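Uricase (Bacillus fastidiosus, PDB 4R8X) probably catalyses the oxidation of urate to 5-hydroxyisourate, the first step of urate breakdown toward allantoin. Local coordinates at residues V12-T17 and F75-A80; S31-K36 and A225-D230; Q93-A98 and V109-K114. One frame throughout, in Å; residues are numbered along the deposited sequence.

Overall arrangement
Contacts 1 and 3 are buried and neighbouring, their centres about 12 Å apart, and both lay a helix on the same antiparallel sheet: helix 69-82 on strand 5-17, helix 88-102 on strand 108-125. The two helices follow each other in the chain and touch, with F75 and H79 against V95 and A98. Contact 2 stands about 24 Å, centre to centre, from either. Only partly buried, it joins an early loop and short strand to helix 225-238, far on in the sequence. The chemistry follows suit: aliphatic groups and a sulfur in contact 3, apolar packing with two hydrogen bonds to carbonyls in contact 1, and an aromatic face, a salt bridge, a hydroxyl and waters in contact 2.

Contact 1 (V12-T17 and F75-A80); sequences VYVFRT and FIQRHA
V14 and R16 of strand 12-17 lie nearest Q77 and A80 of helix 75-80, and the two axes run almost parallel, 13° apart at a closest approach of 8.5 Å. This is the tunnelling fold (T-fold), helices packed on one side of an antiparallel sheet: helix 69-82 rests on strand 5-17, while strand 40-50 pairs with the same strand and a strand of the second subunit continues the ladder at F15 and R16. The apolar contact is made by alternate strand residues. V12 CG1 meets I76 CD1 at 4.2 Å, and V14 sends CG2, anti to its backbone N, down to A80 CB at 3.4 Å, tighter than usual for two carbons. A methyl as small as alanine's suits so close an approach. Q77 reaches the strand with a chain extended beyond CG, and its NE2 donates to Y13 O at 3.2 Å; the same oxygen accepts from T290 OG1 of the second subunit. The bend at chi2 (76°) puts R16 CD 3.4 Å from A80 O. R16 NE bonds to T17 O and NH1 also serves Y83 O, so several carbonyls hold the guanidinium. R16 NH1 donates to A80 O at 2.9 Å, in the plane of that carbonyl.

Contact 2 (S31-K36 and A225-D230); sequences SNFTEK and AEQVRD
E226 leans over the ring of F33, where helix 225-230 meets the loop S31-K36. CB sits above the ring centre, 3.5 Å from the F33 centroid in a CH-pi contact. CG lies 3.7 Å from F33 CE1. The bend at chi2 (87°) carries CD on across the same face, to 3.6 Å from F33 CZ, and the carboxylate stacks on the ring with the planes 6° apart. At the tip, OE1 uses its syn lone pair for a salt bridge with K36 NZ, 2.7 Å away, while OE2 accepts from a water. An alanine here would probably leave that face of F33 less covered and K36 without one of its two carboxylates, the other being E115. A second grip lies one helical turn on: S31 OG donates to the anti lone pair of D230 OD2 at 2.6 Å, and accepts from F33 N in an ST turn. Serine suits this place because one hydroxyl does both jobs. R229 NE, in a salt bridge with D230 OD1, also holds the aspartate. Q227 NE2 donates to a water beside F33 O. The loop meets the first turns of helix 225-238, which packs by A225 and V228 on strand 198-208, while V144 of strand 143-153 touches both K36 and E226.

Contact 3 (Q93-A98 and V109-K114); sequences QYVCEA and VRLEAK
C96 and V95 of helix 93-98 face V109 and L111 of strand 109-114, and the segments run nearly antiparallel, at 155° with axes 8.0 Å apart at the closest. The helix turns back through a short connection into the strand, and the two form an antiparallel alpha-beta unit of the T-fold. Apolar contacts dominate. L111 CD2 touches both C96 SG and V95 CG1, the latter at 4.0 Å, the valine and leucine crossing at about a right angle. V109 places CG1, anti to its backbone N, 4.1 Å from C96 CA, so a branched residue covers the helix backbone. These aliphatic groups suit a buried layer that V47 of strand 40-50 and I76 of helix 69-82 help to complete. The clear polar bonds are made beside the contact: Q93 NE2 donates to E97 OE2 on the helix, R110 NE meets the anti lone pair of E112 OE2 in a salt bridge, and R110 NH1 has salt bridges to E149 and E161. Sulfur contacts come last. C96, a short side chain ending in a polarisable sulfur, suits a place beside both carbonyl and methyl: SG lies 3.4 Å from V109 O and 3.8 Å from L111 CD2.

Contact 1 (V12-T17 and F75-A80)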
loop_
_atom_site.group_PDB
_atom_site.type_symbol
_atom_site.label_atom_id
_atom_site.label_comp_id
_atom_site.label_asym_id
_atom_site.label_seq_id
_atom_site.Cartn_x
_atom_site.Cartn_y
_atom_site.Cartn_z
ATOM N N VAL D 12 -6.634 -15.466 -7.642
ATOM C CA VAL D 12 -7.805 -15.953 -8.361
ATOM C C VAL D 12 -9.052 -15.427 -7.660
ATOM O O VAL D 12 -9.615 -16.061 -6.760
ATOM C CB VAL D 12 -7.851 -17.495 -8.445
ATOM C CG1 VAL D 12 -9.102 -17.944 -9.222
ATOM C CG2 VAL D 12 -6.587 -18.025 -9.092
ATOM N N TYR D 13 -9.463 -14.232 -8.053
ATOM C CA TYR D 13 -10.670 -13.652 -7.491
ATOM C C TYR D 13 -11.862 -14.408 -8.034
ATOM O O TYR D 13 -11.984 -14.641 -9.243
ATOM C CB TYR D 13 -10.793 -12.156 -7.794
ATOM C CG TYR D 13 -9.792 -11.306 -7.037
ATOM C CD1 TYR D 13 -10.042 -10.902 -5.733
ATOM C CD2 TYR D 13 -8.590 -10.925 -7.619
ATOM C CE1 TYR D 13 -9.126 -10.117 -5.027
ATOM C CE2 TYR D 13 -7.665 -10.163 -6.918
ATOM C CZ TYR D 13 -7.943 -9.758 -5.627
ATOM O OH TYR D 13 -7.044 -8.983 -4.930
ATOM N N VAL D 14 -12.719 -14.839 -7.125
ATOM C CA VAL D 14 -13.897 -15.568 -7.532
ATOM C C VAL D 14 -15.083 -15.120 -6.680
ATOM O O VAL D 14 -15.038 -15.177 -5.455
ATOM C CB VAL D 14 -13.650 -17.097 -7.533
ATOM C CG1 VAL D 14 -13.113 -17.575 -6.211
ATOM C CG2 VAL D 14 -14.907 -17.824 -7.899
ATOM N N PHE D 15 -16.108 -14.603 -7.351
ATOM C CA PHE D 15 -17.256 -13.996 -6.682
ATOM C C PHE D 15 -18.526 -14.720 -7.105
ATOM O O PHE D 15 -19.057 -14.498 -8.204
ATOM C CB PHE D 15 -17.354 -12.499 -7.012
ATOM C CG PHE D 15 -16.051 -11.749 -6.869
ATOM C CD1 PHE D 15 -15.249 -11.914 -5.747
ATOM C CD2 PHE D 15 -15.628 -10.883 -7.866
ATOM C CE1 PHE D 15 -14.052 -11.225 -5.621
ATOM C CE2 PHE D 15 -14.436 -10.186 -7.741
ATOM C CZ PHE D 15 -13.655 -10.343 -6.616
ATOM N N ARG D 16 -18.993 -15.625 -6.255
ATOM C CA ARG D 16 -20.230 -16.355 -6.537
ATOM C C ARG D 16 -21.409 -15.618 -5.927
ATOM O O ARG D 16 -21.379 -15.250 -4.755
ATOM C CB ARG D 16 -20.145 -17.787 -5.986
ATOM C CG ARG D 16 -21.487 -18.458 -5.716
ATOM C CD ARG D 16 -22.166 -18.931 -6.993
ATOM N NE ARG D 16 -23.489 -19.462 -6.680
ATOM C CZ ARG D 16 -23.714 -20.701 -6.259
ATOM N NH1 ARG D 16 -22.701 -21.540 -6.117
ATOM N NH2 ARG D 16 -24.945 -21.093 -5.977
ATOM N N THR D 17 -22.448 -15.381 -6.715
ATOM C CA THR D 17 -23.632 -14.746 -6.157
ATOM C C THR D 17 -24.670 -15.796 -5.761
ATOM O O THR D 17 -24.780 -16.851 -6.392
ATOM C CB THR D 17 -24.230 -13.658 -7.082
ATOM O OG1 THR D 17 -24.286 -14.136 -8.428
ATOM C CG2 THR D 17 -23.383 -12.398 -7.053
ATOM N N PHE D 75 -10.842 -23.601 -13.721
ATOM C CA PHE D 75 -11.312 -24.710 -12.897
ATOM C C PHE D 75 -11.970 -24.200 -11.614
ATOM O O PHE D 75 -13.078 -24.622 -11.255
ATOM C CB PHE D 75 -10.120 -25.602 -12.560
ATOM C CG PHE D 75 -10.482 -26.962 -12.005
ATOM C CD1 PHE D 75 -10.716 -27.138 -10.646
ATOM C CD2 PHE D 75 -10.530 -28.073 -12.836
ATOM C CE1 PHE D 75 -11.017 -28.394 -10.126
ATOM C CE2 PHE D 75 -10.830 -29.328 -12.322
ATOM C CZ PHE D 75 -11.073 -29.490 -10.974
ATOM N N ILE D 76 -11.296 -23.282 -10.919
ATOM C CA ILE D 76 -11.800 -22.794 -9.653
ATOM C C ILE D 76 -13.083 -22.018 -9.877
ATOM O O ILE D 76 -14.089 -22.229 -9.198
ATOM C CB ILE D 76 -10.756 -21.906 -8.945
ATOM C CG1 ILE D 76 -9.529 -22.740 -8.545
ATOM C CG2 ILE D 76 -11.369 -21.196 -7.724
ATOM C CD1 ILE D 76 -8.320 -21.890 -8.191
ATOM N N GLN D 77 -13.049 -21.130 -10.859
ATOM C CA GLN D 77 -14.198 -20.291 -11.122
ATOM C C GLN D 77 -15.439 -21.105 -11.521
ATOM O O GLN D 77 -16.556 -20.795 -11.106
ATOM C CB GLN D 77 -13.831 -19.206 -12.141
ATOM C CG GLN D 77 -12.876 -18.158 -11.529
ATOM C CD GLN D 77 -12.263 -17.224 -12.549
ATOM O OE1 GLN D 77 -12.347 -17.462 -13.749
ATOM N NE2 GLN D 77 -11.638 -16.149 -12.067
ATOM N N ARG D 78 -15.249 -22.179 -12.278
ATOM C CA ARG D 78 -16.387 -23.000 -12.649
ATOM C C ARG D 78 -16.919 -23.814 -11.475
ATOM O O ARG D 78 -18.127 -24.029 -11.349
ATOM C CB ARG D 78 -16.041 -23.890 -13.834
ATOM C CG ARG D 78 -15.973 -23.085 -15.107
ATOM C CD ARG D 78 -15.488 -23.889 -16.275
ATOM N NE ARG D 78 -14.742 -23.044 -17.195
ATOM C CZ ARG D 78 -14.147 -23.499 -18.288
ATOM N NH1 ARG D 78 -14.238 -24.785 -18.589
ATOM N NH2 ARG D 78 -13.476 -22.671 -19.077
ATOM N N HIS D 79 -16.025 -24.264 -10.603
ATOM C CA HIS D 79 -16.480 -24.975 -9.424
ATOM C C HIS D 79 -17.186 -24.069 -8.413
ATOM O O HIS D 79 -17.997 -24.546 -7.625
ATOM C CB HIS D 79 -15.346 -25.783 -8.790
ATOM C CG HIS D 79 -15.044 -27.042 -9.539
ATOM N ND1 HIS D 79 -14.313 -27.050 -10.709
ATOM C CD2 HIS D 79 -15.435 -28.323 -9.327
ATOM C CE1 HIS D 79 -14.245 -28.290 -11.170
ATOM N NE2 HIS D 79 -14.918 -29.078 -10.351
ATOM N N ALA D 80 -16.921 -22.764 -8.461
ATOM C CA ALA D 80 -17.678 -21.838 -7.634
ATOM C C ALA D 80 -19.150 -21.810 -8.036
ATOM O O ALA D 80 -20.024 -21.572 -7.204
ATOM C CB ALA D 80 -17.080 -20.443 -7.708
#

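Contact 2 (S31-K36 and A225-D230)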
loop_
_atom_site.group_PDB
_atom_site.type_symbol
_atom_site.label_atom_id
_atom_site.label_comp_id
_atom_site.label_asym_id
_atom_site.label_seq_id
_atom_site.Cartn_x
_atom_site.Cartn_y
_atom_site.Cartn_z
ATOM N N SER D 31 -22.414 -13.315 20.979
ATOM C CA SER D 31 -22.687 -13.015 19.571
ATOM C C SER D 31 -24.161 -13.138 19.202
ATOM O O SER D 31 -24.882 -13.958 19.762
ATOM C CB SER D 31 -21.862 -13.956 18.677
ATOM O OG SER D 31 -22.017 -13.664 17.296
ATOM N N ASN D 32 -24.590 -12.320 18.245
ATOM C CA ASN D 32 -25.905 -12.449 17.631
ATOM C C ASN D 32 -25.825 -13.078 16.248
ATOM O O ASN D 32 -26.840 -13.219 15.569
ATOM C CB ASN D 32 -26.574 -11.076 17.506
ATOM C CG ASN D 32 -27.308 -10.674 18.761
ATOM O OD1 ASN D 32 -27.762 -11.528 19.525
ATOM N ND2 ASN D 32 -27.440 -9.373 18.979
ATOM N N PHE D 33 -24.616 -13.439 15.824
ATOM C CA PHE D 33 -24.403 -13.937 14.467
ATOM C C PHE D 33 -24.786 -15.403 14.390
ATOM O O PHE D 33 -24.079 -16.248 14.926
ATOM C CB PHE D 33 -22.933 -13.773 14.070
ATOM C CG PHE D 33 -22.673 -13.966 12.601
ATOM C CD1 PHE D 33 -22.744 -12.895 11.723
ATOM C CD2 PHE D 33 -22.342 -15.215 12.100
ATOM C CE1 PHE D 33 -22.508 -13.068 10.370
ATOM C CE2 PHE D 33 -22.097 -15.395 10.744
ATOM C CZ PHE D 33 -22.176 -14.322 9.880
ATOM N N THR D 34 -25.893 -15.708 13.722
ATOM C CA THR D 34 -26.329 -17.103 13.614
ATOM C C THR D 34 -26.560 -17.563 12.182
ATOM O O THR D 34 -26.874 -18.727 11.954
ATOM C CB THR D 34 -27.593 -17.395 14.457
ATOM O OG1 THR D 34 -28.648 -16.500 14.079
ATOM C CG2 THR D 34 -27.288 -17.237 15.946
ATOM N N GLU D 35 -26.414 -16.653 11.228
ATOM C CA GLU D 35 -26.551 -17.010 9.822
ATOM C C GLU D 35 -25.744 -16.071 8.949
ATOM O O GLU D 35 -25.541 -14.907 9.286
ATOM C CB GLU D 35 -28.017 -17.008 9.378
ATOM C CG GLU D 35 -28.686 -15.643 9.403
ATOM C CD GLU D 35 -30.115 -15.664 8.885
ATOM O OE1 GLU D 35 -30.797 -14.621 9.005
ATOM O OE2 GLU D 35 -30.561 -16.708 8.359
ATOM N N LYS D 36 -25.267 -16.592 7.829
ATOM C CA LYS D 36 -24.539 -15.778 6.873
ATOM C C LYS D 36 -25.203 -16.003 5.522
ATOM O O LYS D 36 -25.130 -17.093 4.963
ATOM C CB LYS D 36 -23.065 -16.184 6.841
ATOM C CG LYS D 36 -22.157 -15.275 6.015
ATOM C CD LYS D 36 -20.683 -15.538 6.325
ATOM C CE LYS D 36 -19.773 -14.610 5.539
ATOM N NZ LYS D 36 -18.350 -14.715 5.989
ATOM N N ALA D 225 -16.312 -17.590 11.642
ATOM C CA ALA D 225 -15.283 -16.618 12.029
ATOM C C ALA D 225 -15.893 -15.387 12.691
ATOM O O ALA D 225 -15.295 -14.801 13.582
ATOM C CB ALA D 225 -14.418 -16.217 10.822
ATOM N N GLU D 226 -17.092 -15.003 12.263
ATOM C CA GLU D 226 -17.769 -13.852 12.844
ATOM C C GLU D 226 -18.102 -14.069 14.313
ATOM O O GLU D 226 -18.081 -13.122 15.110
ATOM C CB GLU D 226 -19.040 -13.536 12.057
ATOM C CG GLU D 226 -18.775 -12.932 10.683
ATOM C CD GLU D 226 -18.564 -13.960 9.575
ATOM O OE1 GLU D 226 -18.513 -13.539 8.404
ATOM O OE2 GLU D 226 -18.455 -15.170 9.858
ATOM N N GLN D 227 -18.418 -15.308 14.669
ATOM C CA GLN D 227 -18.679 -15.637 16.070
ATOM C C GLN D 227 -17.412 -15.498 16.901
ATOM O O GLN D 227 -17.437 -14.985 18.023
ATOM C CB GLN D 227 -19.220 -17.055 16.204
ATOM C CG GLN D 227 -20.553 -17.262 15.552
ATOM C CD GLN D 227 -21.041 -18.686 15.707
ATOM O OE1 GLN D 227 -20.516 -19.606 15.076
ATOM N NE2 GLN D 227 -22.042 -18.875 16.551
ATOM N N VAL D 228 -16.303 -15.942 16.331
ATOM C CA VAL D 228 -15.010 -15.858 16.990
ATOM C C VAL D 228 -14.607 -14.397 17.176
ATOM O O VAL D 228 -14.128 -14.012 18.245
ATOM C CB VAL D 228 -13.950 -16.643 16.197
ATOM C CG1 VAL D 228 -12.566 -16.393 16.752
ATOM C CG2 VAL D 228 -14.257 -18.156 16.242
ATOM N N ARG D 229 -14.820 -13.585 16.142
ATOM C CA ARG D 229 -14.576 -12.144 16.217
ATOM C C ARG D 229 -15.398 -11.528 17.353
ATOM O O ARG D 229 -14.892 -10.721 18.139
ATOM C CB ARG D 229 -14.915 -11.504 14.865
ATOM C CG ARG D 229 -14.648 -10.009 14.735
ATOM C CD ARG D 229 -15.874 -9.175 15.103
ATOM N NE ARG D 229 -17.100 -9.694 14.503
ATOM C CZ ARG D 229 -17.455 -9.507 13.236
ATOM N NH1 ARG D 229 -16.678 -8.809 12.419
ATOM N NH2 ARG D 229 -18.591 -10.019 12.782
ATOM N N ASP D 230 -16.670 -11.903 17.441
ATOM C CA ASP D 230 -17.538 -11.400 18.502
ATOM C C ASP D 230 -17.087 -11.850 19.894
ATOM O O ASP D 230 -17.202 -11.084 20.853
ATOM C CB ASP D 230 -18.992 -11.795 18.259
ATOM C CG ASP D 230 -19.605 -11.073 17.074
ATOM O OD1 ASP D 230 -19.025 -10.060 16.613
ATOM O OD2 ASP D 230 -20.668 -11.530 16.606
HETATM O O HOH W 1 -22.954 -9.962 17.728
HETATM O O HOH W 2 -23.514 -16.751 17.402
HETATM O O HOH W 3 -17.853 -17.271 8.110
#

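Contact 3 (Q93-A98 and V109-K114)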
loop_
_atom_site.group_PDB
_atom_site.type_symbol
_atom_site.label_atom_id
_atom_site.label_comp_id
_atom_site.label_asym_id
_atom_site.label_seq_id
_atom_site.Cartn_x
_atom_site.Cartn_y
_atom_site.Cartn_z
ATOM N N GLN D 93 -12.126 -27.509 0.097
ATOM C CA GLN D 93 -11.939 -28.956 0.044
ATOM C C GLN D 93 -12.567 -29.557 -1.214
ATOM O O GLN D 93 -11.979 -30.432 -1.840
ATOM C CB GLN D 93 -12.487 -29.654 1.284
ATOM C CG GLN D 93 -12.170 -31.134 1.277
ATOM C CD GLN D 93 -12.490 -31.804 2.583
ATOM O OE1 GLN D 93 -12.642 -31.150 3.613
ATOM N NE2 GLN D 93 -12.597 -33.122 2.553
ATOM N N TYR D 94 -13.752 -29.064 -1.571
ATOM C CA TYR D 94 -14.449 -29.452 -2.791
ATOM C C TYR D 94 -13.552 -29.276 -4.016
ATOM O O TYR D 94 -13.426 -30.177 -4.851
ATOM C CB TYR D 94 -15.733 -28.621 -2.903
ATOM C CG TYR D 94 -16.522 -28.706 -4.195
ATOM C CD1 TYR D 94 -17.162 -29.881 -4.582
ATOM C CD2 TYR D 94 -16.702 -27.573 -4.987
ATOM C CE1 TYR D 94 -17.915 -29.926 -5.745
ATOM C CE2 TYR D 94 -17.445 -27.616 -6.144
ATOM C CZ TYR D 94 -18.050 -28.789 -6.521
ATOM O OH TYR D 94 -18.799 -28.821 -7.674
ATOM N N VAL D 95 -12.912 -28.117 -4.121
ATOM C CA VAL D 95 -12.022 -27.825 -5.247
ATOM C C VAL D 95 -10.760 -28.689 -5.265
ATOM O O VAL D 95 -10.382 -29.200 -6.317
ATOM C CB VAL D 95 -11.662 -26.324 -5.297
ATOM C CG1 VAL D 95 -10.575 -26.046 -6.339
ATOM C CG2 VAL D 95 -12.907 -25.488 -5.591
ATOM N N CYS D 96 -10.117 -28.843 -4.106
ATOM C CA CYS D 96 -8.949 -29.716 -3.983
ATOM C C CYS D 96 -9.257 -31.120 -4.477
ATOM O O CYS D 96 -8.502 -31.697 -5.260
ATOM C CB CYS D 96 -8.515 -29.817 -2.519
ATOM S SG CYS D 96 -7.708 -28.361 -1.820
ATOM N N GLU D 97 -10.360 -31.670 -3.985
ATOM C CA GLU D 97 -10.721 -33.039 -4.346
ATOM C C GLU D 97 -11.033 -33.130 -5.828
ATOM O O GLU D 97 -10.671 -34.107 -6.488
ATOM C CB GLU D 97 -11.887 -33.509 -3.484
ATOM C CG GLU D 97 -11.429 -33.768 -2.060
ATOM C CD GLU D 97 -12.544 -33.981 -1.056
ATOM O OE1 GLU D 97 -13.713 -33.634 -1.337
ATOM O OE2 GLU D 97 -12.234 -34.501 0.035
ATOM N N ALA D 98 -11.680 -32.098 -6.361
ATOM C CA ALA D 98 -12.024 -32.072 -7.779
ATOM C C ALA D 98 -10.771 -32.057 -8.658
ATOM O O ALA D 98 -10.705 -32.777 -9.660
ATOM C CB ALA D 98 -12.908 -30.869 -8.081
ATOM N N VAL D 109 -3.045 -31.116 -3.695
ATOM C CA VAL D 109 -3.511 -29.796 -4.104
ATOM C C VAL D 109 -3.787 -28.938 -2.875
ATOM O O VAL D 109 -4.479 -29.369 -1.958
ATOM C CB VAL D 109 -4.800 -29.894 -4.943
ATOM C CG1 VAL D 109 -5.294 -28.494 -5.337
ATOM C CG2 VAL D 109 -4.560 -30.749 -6.184
ATOM N N ARG D 110 -3.250 -27.720 -2.869
ATOM C CA ARG D 110 -3.441 -26.801 -1.754
ATOM C C ARG D 110 -4.212 -25.575 -2.199
ATOM O O ARG D 110 -3.830 -24.918 -3.167
ATOM C CB ARG D 110 -2.078 -26.339 -1.231
ATOM C CG ARG D 110 -2.141 -25.373 -0.052
ATOM C CD ARG D 110 -0.740 -24.948 0.358
ATOM N NE ARG D 110 -0.716 -24.098 1.549
ATOM C CZ ARG D 110 -0.715 -24.574 2.786
ATOM N NH1 ARG D 110 -0.750 -25.885 2.979
ATOM N NH2 ARG D 110 -0.682 -23.753 3.830
ATOM N N LEU D 111 -5.288 -25.274 -1.490
ATOM C CA LEU D 111 -6.034 -24.040 -1.713
ATOM C C LEU D 111 -5.970 -23.166 -0.478
ATOM O O LEU D 111 -6.173 -23.642 0.640
ATOM C CB LEU D 111 -7.501 -24.340 -2.026
ATOM C CG LEU D 111 -7.965 -24.416 -3.475
ATOM C CD1 LEU D 111 -7.875 -23.048 -4.157
ATOM C CD2 LEU D 111 -7.198 -25.510 -4.230
ATOM N N GLU D 112 -5.677 -21.886 -0.698
ATOM C CA GLU D 112 -5.747 -20.868 0.344
ATOM C C GLU D 112 -6.755 -19.819 -0.101
ATOM O O GLU D 112 -6.866 -19.531 -1.295
ATOM C CB GLU D 112 -4.386 -20.202 0.526
ATOM C CG GLU D 112 -3.310 -21.154 0.994
ATOM C CD GLU D 112 -1.930 -20.527 1.024
ATOM O OE1 GLU D 112 -1.819 -19.291 0.858
ATOM O OE2 GLU D 112 -0.949 -21.278 1.207
ATOM N N ALA D 113 -7.498 -19.244 0.835
ATOM C CA ALA D 113 -8.446 -18.211 0.444
ATOM C C ALA D 113 -8.534 -17.106 1.471
ATOM O O ALA D 113 -8.439 -17.335 2.676
ATOM C CB ALA D 113 -9.820 -18.819 0.162
ATOM N N LYS D 114 -8.685 -15.887 0.963
ATOM C CA LYS D 114 -8.986 -14.713 1.777
ATOM C C LYS D 114 -10.336 -14.185 1.340
ATOM O O LYS D 114 -10.520 -13.867 0.169
ATOM C CB LYS D 114 -7.928 -13.638 1.565
ATOM C CG LYS D 114 -6.543 -14.036 2.049
ATOM C CD LYS D 114 -5.520 -12.933 1.774
ATOM C CE LYS D 114 -4.123 -13.345 2.229
ATOM N NZ LYS D 114 -3.078 -12.360 1.832
#